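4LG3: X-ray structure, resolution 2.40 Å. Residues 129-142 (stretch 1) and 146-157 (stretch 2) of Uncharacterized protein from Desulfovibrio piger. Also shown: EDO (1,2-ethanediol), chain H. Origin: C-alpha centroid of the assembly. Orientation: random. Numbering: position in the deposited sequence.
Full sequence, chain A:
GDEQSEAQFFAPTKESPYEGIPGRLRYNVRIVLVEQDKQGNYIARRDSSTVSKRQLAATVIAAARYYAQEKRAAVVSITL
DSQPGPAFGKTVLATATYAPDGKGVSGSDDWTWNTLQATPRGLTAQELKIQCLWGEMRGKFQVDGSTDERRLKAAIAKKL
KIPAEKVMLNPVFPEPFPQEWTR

Stretch 1 129-142: KIQCLWGEMRGKFQ
Stretch 2 (146-157) STDERRLKAAIA

Stretch 1 enters as a helix, already under way at Lys129, passes through a short 3-10 segment at 139-140 and ends extended at Gln142 (phi/psi -88/122); stretch 2 begins extended and forms a second helix that starts at Glu149 and runs on past Ala157. The helix axes approach to 10.5 Å, their N-to-C directions 126° apart, and the stretches together bury 753 Å².

Ser146 opens stretch 2, its CA-to-CB bond pointing away. Thr147 (phi/psi -70/131, chi1 m) pairs with Gln142 in an antiparallel, non-hydrogen-bonded bridge, CA to CA 4.7 Å, which puts both side chains on the same face. There Gln142 (chi1 m, chi2 m) donates from NE2 to Thr147 OG1 (2.8 Å) and to Arg138 O (3.1 Å), linking the bridged pair to the backbone of Arg138. Asp148 N donates almost linearly to Phe141 O (2.8 Å), consistent with Phe141 and Asp148 being neighbours in the register, CA to CA 5.5 Å. Asp148 (chi1 t) also caps the second helix: its OD1 accepts a weak bond from Arg151 N (3.4 Å), and its OD2 forms a salt bridge with Arg151 NH1 (2.8 Å).

Within the helix, the Trp134 side chain (chi1 t, chi2 -80°) sits among Glu149, Leu152, Lys153 and Ile156. Glu149 CG and Lys153 CG lie at the indole edge, whereas Leu152 (chi1 t, chi2 p) sets CD2 over its face, 3.7 Å from the six-membered ring centroid. Leu152 also serves a second aromatic: its CA stands over the face of Phe141 (chi1 m, chi2 85°), 4.1 Å from the centroid. Ala155 CB meets Phe141 CZ at 3.8 Å. Buried Ile156 (m,t) then fits by van der Waals contact among Ile130 (m,t), Leu133 (m,t), Trp134 and selenomethionine Met137 (m,t,t), with CG2 3.8 Å from Leu133 CD1 and CG1 4.0 Å from Met137 SE.

An ethanediol satisfies the indole nitrogen, its O1 accepting from Trp134 NE1 (3.0 Å) and Arg138 NE (3.3 Å).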

ATOM      1  N   LYS A 129      -5.477  -0.002  13.795  1.00 45.67           N
ATOM      2  CA  LYS A 129      -6.384   0.830  14.580  1.00 47.16           C
ATOM      3  C   LYS A 129      -5.696   2.160  14.908  1.00 52.87           C
ATOM      4  O   LYS A 129      -6.346   3.203  14.819  1.00 54.66           O
ATOM      5  CB  LYS A 129      -6.833   0.096  15.875  1.00 51.77           C
ATOM      6  CG  LYS A 129      -7.834   0.859  16.759  1.00 70.33           C
ATOM      7  CD  LYS A 129      -9.283   0.731  16.269  1.00 88.78           C
ATOM      8  CE  LYS A 129     -10.075   2.015  16.424  1.00104.10           C
ATOM      9  NZ  LYS A 129     -11.268   2.043  15.529  1.00112.77           N
ATOM     10  N   ILE A 130      -4.391   2.133  15.256  1.00 49.00           N
ATOM     11  CA  ILE A 130      -3.632   3.344  15.602  1.00 50.57           C
ATOM     12  C   ILE A 130      -3.609   4.275  14.374  1.00 55.32           C
ATOM     13  O   ILE A 130      -3.844   5.489  14.522  1.00 55.84           O
ATOM     14  CB  ILE A 130      -2.199   3.016  16.144  1.00 53.99           C
ATOM     15  CG1 ILE A 130      -2.259   2.343  17.523  1.00 55.23           C
ATOM     16  CG2 ILE A 130      -1.314   4.266  16.218  1.00 55.84           C
ATOM     17  CD1 ILE A 130      -0.929   1.734  18.002  1.00 56.78           C
ATOM     18  N   GLN A 131      -3.368   3.689  13.165  1.00 50.30           N
ATOM     19  CA  GLN A 131      -3.341   4.379  11.852  1.00 48.29           C
ATOM     20  C   GLN A 131      -4.665   5.042  11.539  1.00 53.09           C
ATOM     21  O   GLN A 131      -4.690   6.173  11.065  1.00 52.36           O
ATOM     22  CB  GLN A 131      -3.029   3.395  10.721  1.00 46.38           C
ATOM     23  CG  GLN A 131      -1.589   2.958  10.688  1.00 41.87           C
ATOM     24  CD  GLN A 131      -1.287   2.290   9.389  1.00 47.11           C
ATOM     25  OE1 GLN A 131      -2.138   1.629   8.784  1.00 40.12           O
ATOM     26  NE2 GLN A 131      -0.067   2.447   8.938  1.00 40.00           N
ATOM     27  N   CYS A 132      -5.753   4.325  11.816  1.00 52.08           N
ATOM     28  CA  CYS A 132      -7.118   4.795  11.625  1.00 54.15           C
ATOM     29  C   CYS A 132      -7.410   5.996  12.561  1.00 56.88           C
ATOM     30  O   CYS A 132      -7.933   7.015  12.090  1.00 56.27           O
ATOM     31  CB  CYS A 132      -8.109   3.657  11.841  1.00 56.41           C
ATOM     32  SG  CYS A 132      -9.837   4.127  11.570  1.00 62.12           S
ATOM     33  N   LEU A 133      -7.022   5.893  13.858  1.00 52.37           N
ATOM     34  CA  LEU A 133      -7.189   6.976  14.823  1.00 54.16           C
ATOM     35  C   LEU A 133      -6.337   8.171  14.433  1.00 58.54           C
ATOM     36  O   LEU A 133      -6.853   9.278  14.418  1.00 58.15           O
ATOM     37  CB  LEU A 133      -6.873   6.529  16.246  1.00 56.31           C
ATOM     38  CG  LEU A 133      -7.783   5.462  16.864  1.00 62.30           C
ATOM     39  CD1 LEU A 133      -7.378   5.173  18.292  1.00 64.61           C
ATOM     40  CD2 LEU A 133      -9.240   5.865  16.807  1.00 64.21           C
ATOM     41  N   TRP A 134      -5.068   7.936  14.026  1.00 56.22           N
ATOM     42  CA  TRP A 134      -4.134   8.955  13.523  1.00 55.51           C
ATOM     43  C   TRP A 134      -4.810   9.783  12.432  1.00 58.66           C
ATOM     44  O   TRP A 134      -4.893  10.999  12.564  1.00 59.13           O
ATOM     45  CB  TRP A 134      -2.851   8.299  12.966  1.00 52.57           C
ATOM     46  CG  TRP A 134      -1.732   9.272  12.722  1.00 53.79           C
ATOM     47  CD1 TRP A 134      -1.579  10.097  11.644  1.00 55.70           C
ATOM     48  CD2 TRP A 134      -0.645   9.569  13.613  1.00 55.13           C
ATOM     49  NE1 TRP A 134      -0.458  10.880  11.798  1.00 55.68           N
ATOM     50  CE2 TRP A 134       0.135  10.579  13.000  1.00 58.92           C
ATOM     51  CE3 TRP A 134      -0.232   9.054  14.860  1.00 57.89           C
ATOM     52  CZ2 TRP A 134       1.321  11.070  13.580  1.00 59.65           C
ATOM     53  CZ3 TRP A 134       0.927   9.553  15.443  1.00 60.95           C
ATOM     54  CH2 TRP A 134       1.690  10.550  14.810  1.00 61.50           C
ATOM     55  N   GLY A 135      -5.330   9.105  11.405  1.00 54.05           N
ATOM     56  CA  GLY A 135      -6.023   9.727  10.281  1.00 53.69           C
ATOM     57  C   GLY A 135      -7.261  10.530  10.635  1.00 60.82           C
ATOM     58  O   GLY A 135      -7.496  11.591  10.054  1.00 61.80           O
ATOM     59  N   GLU A 136      -8.052  10.043  11.595  1.00 58.66           N
ATOM     60  CA  GLU A 136      -9.297  10.663  12.040  1.00 60.57           C
ATOM     61  C   GLU A 136      -9.101  11.871  12.928  1.00 64.87           C
ATOM     62  O   GLU A 136      -9.916  12.800  12.898  1.00 65.78           O
ATOM     63  CB  GLU A 136     -10.131   9.645  12.828  1.00 63.47           C
ATOM     64  CG  GLU A 136     -10.918   8.688  11.944  1.00 80.70           C
ATOM     65  CD  GLU A 136     -11.811   7.680  12.647  1.00111.78           C
ATOM     66  OE1 GLU A 136     -11.897   7.708  13.897  1.00101.30           O
ATOM     67  OE2 GLU A 136     -12.427   6.852  11.936  1.00111.96           O
HETATM   68  N   MSE A 137      -8.049  11.838  13.752  1.00 60.83           N
HETATM   69  CA  MSE A 137      -7.800  12.809  14.815  1.00 61.75           C
HETATM   70  C   MSE A 137      -6.788  13.910  14.499  1.00 64.44           C
HETATM   71  O   MSE A 137      -6.895  14.987  15.103  1.00 65.69           O
HETATM   72  CB  MSE A 137      -7.321  12.060  16.077  1.00 64.28           C
HETATM   73  CG  MSE A 137      -8.378  11.159  16.696  1.00 71.22           C
HETATM   74 SE   MSE A 137      -7.747  10.130  18.230  0.75 80.53          SE
HETATM   75  CE  MSE A 137      -9.294   9.086  18.462  1.00 78.11           C
ATOM     76  N   ARG A 138      -5.810  13.645  13.599  1.00 58.27           N
ATOM     77  CA  ARG A 138      -4.689  14.546  13.291  1.00 57.76           C
ATOM     78  C   ARG A 138      -5.101  15.984  12.941  1.00 63.55           C
ATOM     79  O   ARG A 138      -4.394  16.916  13.342  1.00 63.82           O
ATOM     80  CB  ARG A 138      -3.770  13.979  12.213  1.00 53.19           C
ATOM     81  CG  ARG A 138      -4.433  13.730  10.870  1.00 54.22           C
ATOM     82  CD  ARG A 138      -3.482  13.106   9.882  1.00 46.94           C
ATOM     83  NE  ARG A 138      -2.317  13.939   9.527  1.00 55.96           N
ATOM     84  CZ  ARG A 138      -2.354  15.006   8.729  1.00 64.36           C
ATOM     85  NH1 ARG A 138      -3.511  15.440   8.238  1.00 57.52           N
ATOM     86  NH2 ARG A 138      -1.239  15.659   8.432  1.00 43.03           N
ATOM     87  N   GLY A 139      -6.253  16.147  12.278  1.00 61.16           N
ATOM     88  CA  GLY A 139      -6.814  17.456  11.933  1.00 62.82           C
ATOM     89  C   GLY A 139      -7.079  18.365  13.129  1.00 70.32           C
ATOM     90  O   GLY A 139      -7.078  19.591  12.984  1.00 70.74           O
ATOM     91  N   LYS A 140      -7.283  17.770  14.328  1.00 68.76           N
ATOM     92  CA  LYS A 140      -7.508  18.501  15.584  1.00 72.93           C
ATOM     93  C   LYS A 140      -6.180  18.789  16.309  1.00 77.73           C
ATOM     94  O   LYS A 140      -6.187  19.390  17.381  1.00 80.98           O
ATOM     95  CB  LYS A 140      -8.439  17.696  16.521  1.00 77.72           C
ATOM     96  CG  LYS A 140      -9.838  17.418  15.967  1.00100.68           C
ATOM     97  CD  LYS A 140     -10.424  16.153  16.586  1.00114.32           C
ATOM     98  CE  LYS A 140     -11.561  15.573  15.782  1.00124.28           C
ATOM     99  NZ  LYS A 140     -11.072  14.769  14.639  1.00126.04           N
ATOM    100  N   PHE A 141      -5.053  18.341  15.748  1.00 72.22           N
ATOM    101  CA  PHE A 141      -3.734  18.485  16.360  1.00 72.90           C
ATOM    102  C   PHE A 141      -2.754  19.224  15.425  1.00 75.01           C
ATOM    103  O   PHE A 141      -1.537  18.989  15.483  1.00 74.34           O
ATOM    104  CB  PHE A 141      -3.184  17.089  16.752  1.00 73.68           C
ATOM    105  CG  PHE A 141      -3.968  16.443  17.869  1.00 77.04           C
ATOM    106  CD1 PHE A 141      -5.116  15.707  17.600  1.00 79.31           C
ATOM    107  CD2 PHE A 141      -3.597  16.623  19.198  1.00 82.28           C
ATOM    108  CE1 PHE A 141      -5.876  15.156  18.640  1.00 82.05           C
ATOM    109  CE2 PHE A 141      -4.350  16.058  20.238  1.00 86.42           C
ATOM    110  CZ  PHE A 141      -5.481  15.323  19.951  1.00 83.25           C
ATOM    111  N   GLN A 142      -3.276  20.140  14.594  1.00 70.36           N
ATOM    112  CA  GLN A 142      -2.435  20.911  13.681  1.00 69.63           C
ATOM    113  C   GLN A 142      -1.921  22.173  14.363  1.00 78.46           C
ATOM    114  O   GLN A 142      -2.719  22.966  14.864  1.00 81.29           O
ATOM    115  CB  GLN A 142      -3.181  21.255  12.380  1.00 69.37           C
ATOM    116  CG  GLN A 142      -3.436  20.053  11.472  1.00 71.39           C
ATOM    117  CD  GLN A 142      -2.175  19.301  11.121  1.00 78.57           C
ATOM    118  OE1 GLN A 142      -1.277  19.805  10.431  1.00 76.98           O
ATOM    119  NE2 GLN A 142      -2.072  18.090  11.633  1.00 62.66           N
ATOM    120  N   SER A 146       1.893  21.796  10.960  1.00 71.68           N
ATOM    121  CA  SER A 146       2.422  20.460  11.247  1.00 69.99           C
ATOM    122  C   SER A 146       1.678  19.818  12.414  1.00 73.92           C
ATOM    123  O   SER A 146       1.167  20.518  13.294  1.00 76.98           O
ATOM    124  CB  SER A 146       3.921  20.501  11.517  1.00 73.77           C
ATOM    125  OG  SER A 146       4.234  21.598  12.358  1.00 89.70           O
ATOM    126  N   THR A 147       1.590  18.480  12.396  1.00 66.74           N
ATOM    127  CA  THR A 147       0.925  17.709  13.438  1.00 66.30           C
ATOM    128  C   THR A 147       1.747  17.778  14.723  1.00 70.42           C
ATOM    129  O   THR A 147       2.959  17.540  14.695  1.00 69.83           O
ATOM    130  CB  THR A 147       0.735  16.250  12.977  1.00 71.96           C
ATOM    131  OG1 THR A 147      -0.040  16.207  11.776  1.00 75.17           O
ATOM    132  CG2 THR A 147       0.094  15.368  14.039  1.00 69.02           C
ATOM    133  N   ASP A 148       1.081  18.092  15.845  1.00 67.30           N
ATOM    134  CA  ASP A 148       1.698  18.060  17.165  1.00 68.72           C
ATOM    135  C   ASP A 148       1.700  16.572  17.558  1.00 70.94           C
ATOM    136  O   ASP A 148       0.722  16.069  18.135  1.00 72.18           O
ATOM    137  CB  ASP A 148       0.925  18.968  18.145  1.00 73.37           C
ATOM    138  CG  ASP A 148       1.431  19.017  19.574  1.00 85.26           C
ATOM    139  OD1 ASP A 148       2.344  18.218  19.920  1.00 85.62           O
ATOM    140  OD2 ASP A 148       0.903  19.831  20.353  1.00 94.36           O
ATOM    141  N   GLU A 149       2.768  15.852  17.143  1.00 63.86           N
ATOM    142  CA  GLU A 149       2.913  14.410  17.334  1.00 62.50           C
ATOM    143  C   GLU A 149       2.807  13.997  18.802  1.00 71.73           C
ATOM    144  O   GLU A 149       2.126  13.014  19.099  1.00 70.14           O
ATOM    145  CB  GLU A 149       4.231  13.909  16.738  1.00 62.26           C
ATOM    146  CG  GLU A 149       4.155  13.724  15.230  1.00 62.68           C
ATOM    147  CD  GLU A 149       5.468  13.330  14.597  1.00 71.37           C
ATOM    148  OE1 GLU A 149       5.827  12.134  14.664  1.00 76.53           O
ATOM    149  OE2 GLU A 149       6.155  14.224  14.055  1.00 74.57           O
ATOM    150  N   ARG A 150       3.455  14.769  19.711  1.00 72.74           N
ATOM    151  CA  ARG A 150       3.482  14.548  21.160  1.00 76.27           C
ATOM    152  C   ARG A 150       2.059  14.414  21.726  1.00 81.83           C
ATOM    153  O   ARG A 150       1.750  13.411  22.375  1.00 82.79           O
ATOM    154  CB  ARG A 150       4.229  15.707  21.859  1.00 80.14           C
ATOM    155  CG  ARG A 150       4.639  15.411  23.293  1.00 91.92           C
ATOM    156  CD  ARG A 150       4.843  16.700  24.062  1.00107.23           C
ATOM    157  NE  ARG A 150       3.583  17.394  24.346  1.00118.30           N
ATOM    158  CZ  ARG A 150       3.307  17.996  25.502  1.00137.80           C
ATOM    159  NH1 ARG A 150       4.196  17.996  26.488  1.00125.78           N
ATOM    160  NH2 ARG A 150       2.143  18.606  25.678  1.00128.37           N
ATOM    161  N   ARG A 151       1.200  15.417  21.447  1.00 77.75           N
ATOM    162  CA  ARG A 151      -0.186  15.479  21.897  1.00 78.03           C
ATOM    163  C   ARG A 151      -1.073  14.452  21.177  1.00 77.10           C
ATOM    164  O   ARG A 151      -1.969  13.900  21.820  1.00 78.01           O
ATOM    165  CB  ARG A 151      -0.751  16.903  21.745  1.00 80.61           C
ATOM    166  CG  ARG A 151      -0.549  17.737  23.012  1.00 92.00           C
ATOM    167  CD  ARG A 151      -1.018  19.171  22.896  1.00106.24           C
ATOM    168  NE  ARG A 151      -0.552  19.973  24.032  1.00126.24           N
ATOM    169  CZ  ARG A 151       0.445  20.857  23.983  1.00143.35           C
ATOM    170  NH1 ARG A 151       1.091  21.077  22.841  1.00128.52           N
ATOM    171  NH2 ARG A 151       0.799  21.529  25.071  1.00131.93           N
ATOM    172  N   LEU A 152      -0.837  14.187  19.867  1.00 68.20           N
ATOM    173  CA  LEU A 152      -1.622  13.191  19.128  1.00 64.88           C
ATOM    174  C   LEU A 152      -1.307  11.781  19.638  1.00 70.26           C
ATOM    175  O   LEU A 152      -2.246  11.013  19.865  1.00 70.37           O
ATOM    176  CB  LEU A 152      -1.412  13.277  17.604  1.00 61.33           C
ATOM    177  CG  LEU A 152      -2.228  12.305  16.717  1.00 61.41           C
ATOM    178  CD1 LEU A 152      -3.728  12.359  17.019  1.00 61.34           C
ATOM    179  CD2 LEU A 152      -1.981  12.570  15.261  1.00 58.50           C
ATOM    180  N   LYS A 153      -0.002  11.458  19.838  1.00 67.34           N
ATOM    181  CA  LYS A 153       0.462  10.176  20.382  1.00 67.76           C
ATOM    182  C   LYS A 153      -0.171   9.913  21.770  1.00 74.84           C
ATOM    183  O   LYS A 153      -0.622   8.796  22.029  1.00 74.67           O
ATOM    184  CB  LYS A 153       2.007  10.131  20.497  1.00 70.85           C
ATOM    185  CG  LYS A 153       2.756   9.834  19.202  1.00 76.57           C
ATOM    186  CD  LYS A 153       4.272   9.695  19.445  1.00 82.71           C
ATOM    187  CE  LYS A 153       5.068   9.656  18.149  1.00 89.09           C
ATOM    188  NZ  LYS A 153       6.069   8.551  18.117  1.00 88.87           N
ATOM    189  N   ALA A 154      -0.226  10.949  22.639  1.00 73.40           N
ATOM    190  CA  ALA A 154      -0.786  10.865  23.993  1.00 76.23           C
ATOM    191  C   ALA A 154      -2.307  10.613  24.004  1.00 80.65           C
ATOM    192  O   ALA A 154      -2.777   9.811  24.814  1.00 80.90           O
ATOM    193  CB  ALA A 154      -0.476  12.131  24.766  1.00 79.81           C
ATOM    194  N   ALA A 155      -3.069  11.295  23.119  1.00 76.14           N
ATOM    195  CA  ALA A 155      -4.522  11.154  23.023  1.00 75.78           C
ATOM    196  C   ALA A 155      -4.914   9.762  22.518  1.00 77.91           C
ATOM    197  O   ALA A 155      -5.925   9.226  22.976  1.00 78.96           O
ATOM    198  CB  ALA A 155      -5.092  12.228  22.114  1.00 75.81           C
ATOM    199  N   ILE A 156      -4.115   9.172  21.581  1.00 71.06           N
ATOM    200  CA  ILE A 156      -4.377   7.824  21.047  1.00 68.12           C
ATOM    201  C   ILE A 156      -4.062   6.832  22.165  1.00 72.07           C
ATOM    202  O   ILE A 156      -4.874   5.958  22.452  1.00 70.95           O
ATOM    203  CB  ILE A 156      -3.631   7.519  19.699  1.00 67.70           C
ATOM    204  CG1 ILE A 156      -4.102   8.470  18.571  1.00 65.20           C
ATOM    205  CG2 ILE A 156      -3.825   6.050  19.256  1.00 66.62           C
ATOM    206  CD1 ILE A 156      -3.149   8.611  17.409  1.00 57.13           C
ATOM    207  N   ALA A 157      -2.925   7.037  22.848  1.00 71.21           N
ATOM    208  CA  ALA A 157      -2.468   6.227  23.979  1.00 73.05           C
ATOM    209  C   ALA A 157      -3.524   6.177  25.077  1.00 81.85           C
ATOM    210  O   ALA A 157      -3.846   5.089  25.542  1.00 83.07           O
ATOM    211  CB  ALA A 157      -1.168   6.786  24.531  1.00 74.84           C
TER
HETATM  212  C1  EDO H 305       2.009  13.643  10.553  1.00 53.07           C
HETATM  213  O1  EDO H 305       0.764  13.031  10.147  1.00 48.12           O
HETATM  214  C2  EDO H 305       3.182  12.594  10.802  1.00 58.83           C
HETATM  215  O2  EDO H 305       3.036  11.363  10.028  1.00 57.80           O